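Local coordinates for TOG array regulator of axonemal microtubules protein 1 (Mus musculus, PDB 5DN7) that binds microtubules and promotes their polymerization through its TOG domains, of which this chain is the second, and acts in ciliogenesis and the control of cilium length, at residues L146-L151 with S184-P189; R247-R252 with Y261-P266. All coordinates share one frame; numbering follows the deposited sequence.

Contact 1: residues L146-L151 with S184-P189; sequences LLLENL and SFDLAP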
loop_
_atom_site.group_PDB
_atom_site.type_symbol
_atom_site.label_atom_id
_atom_site.label_comp_id
_atom_site.label_asym_id
_atom_site.label_seq_id
_atom_site.Cartn_x
_atom_site.Cartn_y
_atom_site.Cartn_z
ATOM N N LEU A 146 9.664 -0.842 -3.295
ATOM C CA LEU A 146 9.239 0.474 -3.752
ATOM C C LEU A 146 8.526 1.198 -2.616
ATOM O O LEU A 146 8.877 2.299 -2.253
ATOM C CB LEU A 146 8.326 0.377 -4.972
ATOM C CG LEU A 146 8.982 -0.266 -6.193
ATOM C CD1 LEU A 146 8.075 -0.191 -7.423
ATOM C CD2 LEU A 146 10.339 0.387 -6.450
ATOM N N LEU A 147 7.552 0.526 -2.024
ATOM C CA LEU A 147 6.702 1.117 -1.009
ATOM C C LEU A 147 7.454 1.537 0.242
ATOM O O LEU A 147 7.139 2.552 0.849
ATOM C CB LEU A 147 5.603 0.125 -0.644
ATOM C CG LEU A 147 4.505 0.641 0.266
ATOM C CD1 LEU A 147 3.886 1.927 -0.331
ATOM C CD2 LEU A 147 3.461 -0.452 0.443
ATOM N N LEU A 148 8.465 0.757 0.601
ATOM C CA LEU A 148 9.197 0.941 1.842
ATOM C C LEU A 148 10.129 2.122 1.757
ATOM O O LEU A 148 10.506 2.672 2.793
ATOM C CB LEU A 148 9.993 -0.314 2.216
ATOM C CG LEU A 148 9.154 -1.304 3.033
ATOM C CD1 LEU A 148 9.814 -2.694 3.119
ATOM C CD2 LEU A 148 8.952 -0.759 4.396
ATOM N N GLU A 149 10.450 2.614 0.586
ATOM C CA GLU A 149 11.136 3.878 0.496
ATOM C C GLU A 149 10.341 5.006 1.171
ATOM O O GLU A 149 10.904 5.973 1.584
ATOM C CB GLU A 149 11.521 4.206 -0.942
ATOM C CG GLU A 149 12.782 3.477 -1.390
ATOM C CD GLU A 149 13.103 3.576 -2.874
ATOM O OE1 GLU A 149 13.247 4.685 -3.405
ATOM O OE2 GLU A 149 13.254 2.533 -3.525
ATOM N N ASN A 150 9.039 4.812 1.352
ATOM C CA ASN A 150 8.201 5.853 1.934
ATOM C C ASN A 150 8.154 5.800 3.440
ATOM O O ASN A 150 7.343 6.479 4.059
ATOM C CB ASN A 150 6.788 5.777 1.392
ATOM C CG ASN A 150 6.731 6.122 -0.063
ATOM O OD1 ASN A 150 6.594 7.291 -0.415
ATOM N ND2 ASN A 150 6.852 5.107 -0.932
ATOM N N LEU A 151 9.032 5.007 4.036
ATOM C CA LEU A 151 9.257 5.125 5.473
ATOM C C LEU A 151 9.956 6.428 5.850
ATOM O O LEU A 151 10.058 6.751 7.028
ATOM C CB LEU A 151 10.075 3.951 5.991
ATOM C CG LEU A 151 9.258 2.697 6.299
ATOM C CD1 LEU A 151 10.154 1.692 7.033
ATOM C CD2 LEU A 151 7.984 3.011 7.106
ATOM N N SER A 184 13.373 -7.174 7.003
ATOM C CA SER A 184 13.480 -6.776 8.398
ATOM C C SER A 184 14.442 -5.597 8.600
ATOM O O SER A 184 14.242 -4.785 9.508
ATOM C CB SER A 184 13.914 -7.950 9.261
ATOM O OG SER A 184 15.165 -8.442 8.849
ATOM N N PHE A 185 15.476 -5.501 7.768
ATOM C CA PHE A 185 16.371 -4.351 7.858
ATOM C C PHE A 185 15.693 -3.091 7.371
ATOM O O PHE A 185 15.942 -2.009 7.890
ATOM C CB PHE A 185 17.660 -4.587 7.060
ATOM C CG PHE A 185 18.718 -5.323 7.832
ATOM C CD1 PHE A 185 18.504 -6.616 8.276
ATOM C CD2 PHE A 185 19.928 -4.728 8.104
ATOM C CE1 PHE A 185 19.465 -7.301 8.992
ATOM C CE2 PHE A 185 20.905 -5.415 8.805
ATOM C CZ PHE A 185 20.661 -6.704 9.251
ATOM N N ASP A 186 14.849 -3.229 6.358
ATOM C CA ASP A 186 14.095 -2.098 5.834
ATOM C C ASP A 186 13.014 -1.651 6.824
ATOM O O ASP A 186 12.624 -0.484 6.839
ATOM C CB ASP A 186 13.441 -2.439 4.484
ATOM C CG ASP A 186 14.436 -2.449 3.320
ATOM O OD1 ASP A 186 15.560 -1.907 3.456
ATOM O OD2 ASP A 186 14.073 -2.982 2.242
ATOM N N LEU A 187 12.529 -2.575 7.651
ATOM C CA LEU A 187 11.407 -2.268 8.552
ATOM C C LEU A 187 11.879 -1.846 9.933
ATOM O O LEU A 187 11.158 -1.185 10.657
ATOM C CB LEU A 187 10.473 -3.472 8.683
ATOM C CG LEU A 187 9.433 -3.683 7.577
ATOM C CD1 LEU A 187 8.709 -4.986 7.834
ATOM C CD2 LEU A 187 8.428 -2.523 7.542
ATOM N N ALA A 188 13.091 -2.238 10.299
ATOM C CA ALA A 188 13.629 -1.933 11.621
ATOM C C ALA A 188 13.593 -0.434 12.015
ATOM O O ALA A 188 13.428 -0.139 13.193
ATOM C CB ALA A 188 15.062 -2.464 11.725
ATOM N N PRO A 189 13.729 0.508 11.053
ATOM C CA PRO A 189 13.638 1.905 11.501
ATOM C C PRO A 189 12.269 2.286 12.063
ATOM O O PRO A 189 12.156 3.226 12.850
ATOM C CB PRO A 189 13.927 2.703 10.229
ATOM C CG PRO A 189 14.758 1.786 9.407
ATOM C CD PRO A 189 14.235 0.424 9.670
#
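Leu-148 and Leu-151 meet Asp-186 and Leu-187 where two neighbouring HEAT repeats of the TOG solenoid pack side by side. Leu-148 belongs to helix 140-148 and Leu-151 to the turn that follows. Asp-186 and Leu-187 are on helix 180-187. These are the first helices of the predicted repeats HEAT 7 and HEAT 8.

Leu-148 uses both its methyl groups. CD2 touches CD2 of Leu-187 at 3.6 Å, with the two side chains crossing at about a right angle. CD1 lies 3.9 Å from CB of Asp-186, so the aspartate meets it with its aliphatic carbon. One turn on, Leu-151 points CD1 at the backbone of the other helix, 3.3 Å from the carbonyl O of Asp-186. This is a close van der Waals contact of a methyl with a polar atom. For Leu-187, CG stands anti to the carbonyl carbon (chi1 -82°), and the branch beyond it brings CD2 to Leu-148.

The second helices of the repeats back this layer. Leu-148 also rests on Val-162 and Cys-166, and Leu-151 on Val-162, all of helix 156-172. Leu-187 rests on Ala-205 of helix 196-213.

In the turn between Leu-148 and Leu-151, Leu-147 O accepts two bonds from one face of its plane, from Asn-150 N at 3.0 Å and from the amide Asn-150 ND2 at 3.1 Å.

Contact 2: residues R247-R252 with Y261-P266; sequences RKTLPR and YAILMP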
loop_
_atom_site.group_PDB
_atom_site.type_symbol
_atom_site.label_atom_id
_atom_site.label_comp_id
_atom_site.label_asym_id
_atom_site.label_seq_id
_atom_site.Cartn_x
_atom_site.Cartn_y
_atom_site.Cartn_z
ATOM N N ARG A 247 5.134 -13.461 22.910
ATOM C CA ARG A 247 3.694 -13.659 22.707
ATOM C C ARG A 247 3.459 -14.355 21.379
ATOM O O ARG A 247 3.485 -13.721 20.323
ATOM C CB ARG A 247 2.940 -12.335 22.725
ATOM C CG ARG A 247 3.072 -11.574 24.012
ATOM C CD ARG A 247 2.740 -12.454 25.198
ATOM N NE ARG A 247 2.334 -11.649 26.346
ATOM C CZ ARG A 247 1.079 -11.533 26.776
ATOM N NH1 ARG A 247 0.092 -12.183 26.168
ATOM N NH2 ARG A 247 0.814 -10.771 27.827
ATOM N N LYS A 248 3.219 -15.656 21.422
ATOM C CA LYS A 248 3.100 -16.396 20.182
ATOM C C LYS A 248 1.713 -16.207 19.562
ATOM O O LYS A 248 0.994 -17.168 19.335
ATOM C CB LYS A 248 3.388 -17.889 20.417
ATOM C CG LYS A 248 4.786 -18.197 20.978
ATOM C CD LYS A 248 5.899 -17.481 20.191
ATOM C CE LYS A 248 6.013 -17.937 18.726
ATOM N NZ LYS A 248 7.255 -18.740 18.470
ATOM N N THR A 249 1.334 -14.966 19.292
ATOM C CA THR A 249 0.066 -14.705 18.624
ATOM C C THR A 249 0.330 -13.718 17.500
ATOM O O THR A 249 1.163 -12.832 17.618
ATOM C CB THR A 249 -1.020 -14.163 19.603
ATOM O OG1 THR A 249 -2.211 -13.823 18.872
ATOM C CG2 THR A 249 -0.514 -12.942 20.375
ATOM N N LEU A 250 -0.360 -13.890 16.391
ATOM C CA LEU A 250 -0.042 -13.126 15.200
ATOM C C LEU A 250 -1.224 -12.263 14.804
ATOM O O LEU A 250 -2.354 -12.603 15.130
ATOM C CB LEU A 250 0.331 -14.072 14.057
ATOM C CG LEU A 250 1.620 -14.871 14.241
ATOM C CD1 LEU A 250 1.638 -16.008 13.251
ATOM C CD2 LEU A 250 2.841 -13.957 14.062
ATOM N N PRO A 251 -0.971 -11.154 14.085
ATOM C CA PRO A 251 -2.093 -10.397 13.528
ATOM C C PRO A 251 -2.754 -11.230 12.433
ATOM O O PRO A 251 -2.211 -12.265 12.058
ATOM C CB PRO A 251 -1.416 -9.147 12.950
ATOM C CG PRO A 251 -0.088 -9.674 12.494
ATOM C CD PRO A 251 0.325 -10.639 13.594
ATOM N N ARG A 252 -3.906 -10.797 11.936
ATOM C CA ARG A 252 -4.619 -11.524 10.891
ATOM C C ARG A 252 -5.185 -10.507 9.950
ATOM O O ARG A 252 -5.181 -9.306 10.259
ATOM C CB ARG A 252 -5.754 -12.392 11.469
ATOM C CG ARG A 252 -6.859 -11.568 12.167
ATOM C CD ARG A 252 -8.012 -12.458 12.662
ATOM N NE ARG A 252 -8.655 -13.174 11.563
ATOM C CZ ARG A 252 -9.611 -12.666 10.796
ATOM N NH1 ARG A 252 -10.045 -11.437 11.017
ATOM N NH2 ARG A 252 -10.143 -13.394 9.819
ATOM N N TYR A 261 -4.621 -6.416 14.747
ATOM C CA TYR A 261 -3.452 -6.716 15.558
ATOM C C TYR A 261 -3.758 -7.780 16.590
ATOM O O TYR A 261 -4.890 -7.911 17.049
ATOM C CB TYR A 261 -2.930 -5.450 16.262
ATOM C CG TYR A 261 -2.278 -4.428 15.354
ATOM C CD1 TYR A 261 -2.471 -4.446 13.973
ATOM C CD2 TYR A 261 -1.433 -3.461 15.879
ATOM C CE1 TYR A 261 -1.866 -3.510 13.154
ATOM C CE2 TYR A 261 -0.834 -2.518 15.075
ATOM C CZ TYR A 261 -1.054 -2.547 13.714
ATOM O OH TYR A 261 -0.431 -1.603 12.928
ATOM N N ALA A 262 -2.733 -8.521 16.983
ATOM C CA ALA A 262 -2.914 -9.598 17.945
ATOM C C ALA A 262 -2.957 -9.072 19.365
ATOM O O ALA A 262 -3.659 -9.608 20.222
ATOM C CB ALA A 262 -1.805 -10.634 17.803
ATOM N N ILE A 263 -2.218 -8.012 19.626
ATOM C CA ILE A 263 -2.035 -7.613 21.006
ATOM C C ILE A 263 -1.508 -6.184 21.077
ATOM O O ILE A 263 -0.745 -5.762 20.208
ATOM C CB ILE A 263 -1.073 -8.610 21.727
ATOM C CG1 ILE A 263 -0.929 -8.286 23.219
ATOM C CG2 ILE A 263 0.294 -8.645 21.031
ATOM C CD1 ILE A 263 -0.330 -9.430 24.028
ATOM N N LEU A 264 -1.962 -5.432 22.081
ATOM C CA LEU A 264 -1.363 -4.136 22.402
ATOM C C LEU A 264 -0.357 -4.364 23.538
ATOM O O LEU A 264 -0.697 -4.818 24.645
ATOM C CB LEU A 264 -2.418 -3.073 22.783
ATOM C CG LEU A 264 -3.046 -3.068 24.179
ATOM C CD1 LEU A 264 -3.896 -1.829 24.428
ATOM C CD2 LEU A 264 -3.859 -4.329 24.411
ATOM N N MET A 265 0.913 -4.197 23.181
ATOM C CA MET A 265 2.006 -4.373 24.118
ATOM C C MET A 265 1.923 -3.218 25.085
ATOM O O MET A 265 1.601 -2.100 24.687
ATOM C CB MET A 265 3.350 -4.363 23.390
ATOM C CG MET A 265 3.638 -5.631 22.603
ATOM S SD MET A 265 3.199 -7.127 23.507
ATOM C CE MET A 265 4.585 -7.262 24.634
ATOM N N PRO A 266 2.216 -3.453 26.346
ATOM C CA PRO A 266 2.083 -2.384 27.317
ATOM C C PRO A 266 2.969 -1.225 26.906
ATOM O O PRO A 266 2.519 -0.095 27.014
ATOM C CB PRO A 266 2.555 -3.035 28.602
ATOM C CG PRO A 266 2.352 -4.481 28.408
ATOM C CD PRO A 266 2.003 -4.752 26.971
#
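Ala-262 and Ile-263 lie against Thr-249 and Arg-247 where two irregular segments run roughly antiparallel, the touching parts 150° apart in direction. The segments continue the small hairpin of strands 252-253 and 259-260 near the C-terminal end of the modelled chain.

The apolar contacts centre on Ala-262. Its CB is 3.7 Å from CG2 of Thr-249. Beside it, CB of Pro-251 meets CA of Tyr-261 at 4.1 Å. Met-265 adds a looser touch, with SD 4.5 Å from CG of Arg-247.

Polar atoms meet carbon at the same methyl. Thr-249 OG1 and Leu-250 O each come within 3.4 Å of Ala-262 CB. With OG1 anti to the backbone N (chi1 175°), the Thr-249 hydroxyl reaches that methyl.

The cationic group is met by a methyl. CD1 of Ile-263 lies over one face of the Arg-247 guanidinium, displaced toward the rim, 3.5 Å from NH1 and 3.7 Å from CZ. The two side chains cross at about a right angle. Ile-263 CG1 is anti to the backbone N (chi1 -176°), and a near-anti chi2 carries CD1 onward to the guanidinium.

Polar bonds tie the segments to the solenoid: Ala-262 N to Glu-204 OE1, Tyr-261 OH to Asn-164 OD1, and Arg-244 NH2 to Thr-249 O. Arg-244, on helix 237-246, also packs against Ala-262, Ile-263 and Met-265.

The direct contacts between the segments are van der Waals ones, without a hydrogen bond or salt bridge. Their pairing therefore lacks the directional bonds that join Arg-252 to Glu-260 in the adjoining hairpin.

Overall arrangement
Contact 1 and contact 2 follow one another along the chain, the first closing before the second opens. Their centres are about 21 Å apart and their nearest atoms about 10 Å, so they do not touch. The centre of contact 1 is about 12 Å from the centre of the chain, that of contact 2 about 21 Å. Contact 1 joins consecutive repeats, while contact 2 is at the surface and belongs to the C-terminal tail. Helices 156-172 and 196-213 each reach both contacts. At contact 2, helix 196-213 also offers Val-208, which touches Pro-251.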